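Local coordinates for uncharacterized protein (Methanothermobacter thermautotrophicus, PDB 1IHN) that is of unknown function but adopts a compact alpha/beta fold, described as novel when it was solved, that represents the DUF498/DUF598 family, at residues T88-I92 / I108-T112. Residues are numbered along the deposited sequence; the frame is centred on the assembly and turned at random.
Sequences TCEAI and IIHVT
Thr88 OG1, in the first turn of helix 88-100, donates a hydrogen bond of 2.6 Å to His110 O, just past the end of strand 105-109. A weak bond from Gly70 N also reaches this hydroxyl, although both oxygens are placed with some doubt and the exact length should not be pressed. Threonine suits the spot because its branched CB serves two neighbours: OG1 lies beside the backbone N (chi1 -58°) and turns to the carbonyl, while CG2 is anti to that N. Thr88 CG2 and Ile109 CG2 come to 3.3 Å, tighter than usual van der Waals contact, although the doubt over Thr88 OG1 advises caution.

Isoleucine suits position 109 because it has two apolar branches, and the second, CG1-CD1, reaches the helix again. The bend at chi2 (-68°) turns Ile109 CD1 toward the helix, 4.4 Å from Ala91 CB and equally far from Ile92 CG2. Ala91, with a single methyl, fits a place facing the strand, and Ile92 continues the apolar surface toward Phe4 and Cys7. Cys7 is joined to Cys89 by a disulfide, which ties the same turn covalently to strand 4-8.

Histidine fits position 110 because its ring offers ND1 to Asp22 while its backbone O faces Thr88; the other carboxylate oxygen of Asp22 bonds Val111 N.

The contact closes a beta-alpha-beta crossover from edge strand 84-86 to parallel strand 105-109, with strand 64-68 between them. Its chemistry suggests that the carbonyl of buried His110 probably finds its partner in the Thr88 hydroxyl, accompanied by methyl contacts, close at Thr88 and looser at Ala91 and Ile92.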
loop_
_atom_site.group_PDB
_atom_site.type_symbol
_atom_site.label_atom_id
_atom_site.label_comp_id
_atom_site.label_asym_id
_atom_site.label_seq_id
_atom_site.Cartn_x
_atom_site.Cartn_y
_atom_site.Cartn_z
ATOM N N THR A 88 6.992 5.040 -1.262
ATOM C CA THR A 88 6.070 4.619 -2.310
ATOM C C THR A 88 6.660 4.288 -3.679
ATOM O O THR A 88 6.409 3.207 -4.212
ATOM C CB THR A 88 4.935 5.648 -2.475
ATOM O OG1 THR A 88 4.251 5.783 -1.225
ATOM C CG2 THR A 88 3.932 5.190 -3.516
ATOM N N CYS A 89 7.442 5.191 -4.258
ATOM C CA CYS A 89 7.994 4.903 -5.574
ATOM C C CYS A 89 8.953 3.708 -5.568
ATOM O O CYS A 89 9.217 3.112 -6.610
ATOM C CB CYS A 89 8.645 6.156 -6.165
ATOM S SG CYS A 89 7.430 7.462 -6.586
ATOM N N GLU A 90 9.464 3.351 -4.394
ATOM C CA GLU A 90 10.339 2.183 -4.271
ATOM C C GLU A 90 9.448 0.976 -3.978
ATOM O O GLU A 90 9.768 -0.160 -4.324
ATOM C CB GLU A 90 11.338 2.362 -3.122
ATOM C CG GLU A 90 12.584 3.153 -3.491
ATOM C CD GLU A 90 13.472 3.450 -2.292
ATOM O OE1 GLU A 90 13.824 2.505 -1.547
ATOM O OE2 GLU A 90 13.824 4.634 -2.102
ATOM N N ALA A 91 8.315 1.238 -3.340
ATOM C CA ALA A 91 7.374 0.185 -2.990
ATOM C C ALA A 91 6.712 -0.435 -4.213
ATOM O O ALA A 91 6.533 -1.652 -4.271
ATOM C CB ALA A 91 6.310 0.730 -2.037
ATOM N N ILE A 92 6.355 0.395 -5.191
ATOM C CA ILE A 92 5.695 -0.109 -6.395
ATOM C C ILE A 92 6.624 -0.954 -7.247
ATOM O O ILE A 92 6.180 -1.873 -7.931
ATOM C CB ILE A 92 5.134 1.028 -7.283
ATOM C CG1 ILE A 92 6.268 1.922 -7.781
ATOM C CG2 ILE A 92 4.115 1.839 -6.512
ATOM C CD1 ILE A 92 5.865 2.791 -8.948
ATOM N N ILE A 108 -0.564 -1.451 0.378
ATOM C CA ILE A 108 -1.288 -0.283 0.844
ATOM C C ILE A 108 -0.322 0.827 0.460
ATOM O O ILE A 108 0.813 0.867 0.935
ATOM C CB ILE A 108 -1.503 -0.282 2.375
ATOM C CG1 ILE A 108 -2.353 -1.488 2.786
ATOM C CG2 ILE A 108 -2.172 1.020 2.790
ATOM C CD1 ILE A 108 -2.733 -1.524 4.258
ATOM N N ILE A 109 -0.776 1.708 -0.422
ATOM C CA ILE A 109 0.042 2.796 -0.921
ATOM C C ILE A 109 -0.412 4.173 -0.465
ATOM O O ILE A 109 -1.592 4.509 -0.549
ATOM C CB ILE A 109 0.048 2.799 -2.467
ATOM C CG1 ILE A 109 0.511 1.436 -2.997
ATOM C CG2 ILE A 109 0.908 3.950 -2.980
ATOM C CD1 ILE A 109 1.967 1.110 -2.728
ATOM N N HIS A 110 0.546 4.964 0.007
ATOM C CA HIS A 110 0.293 6.335 0.443
ATOM C C HIS A 110 0.885 7.193 -0.676
ATOM O O HIS A 110 2.085 7.117 -0.951
ATOM C CB HIS A 110 1.008 6.599 1.772
ATOM C CG HIS A 110 0.796 7.977 2.319
ATOM N ND1 HIS A 110 -0.453 8.535 2.475
ATOM C CD2 HIS A 110 1.679 8.888 2.796
ATOM C CE1 HIS A 110 -0.333 9.731 3.027
ATOM N NE2 HIS A 110 0.948 9.969 3.232
ATOM N N VAL A 111 0.050 7.998 -1.328
ATOM C CA VAL A 111 0.518 8.823 -2.443
ATOM C C VAL A 111 1.167 10.169 -2.124
ATOM O O VAL A 111 1.760 10.785 -3.006
ATOM C CB VAL A 111 -0.618 9.073 -3.461
ATOM C CG1 VAL A 111 -0.974 7.772 -4.158
ATOM C CG2 VAL A 111 -1.839 9.660 -2.756
ATOM N N THR A 112 1.058 10.630 -0.882
ATOM C CA THR A 112 1.658 11.906 -0.496
ATOM C C THR A 112 2.715 11.686 0.581
ATOM O O THR A 112 3.141 10.556 0.817
ATOM C CB THR A 112 0.598 12.891 0.049
ATOM O OG1 THR A 112 -0.055 12.313 1.185
ATOM C CG2 THR A 112 -0.436 13.210 -1.016
#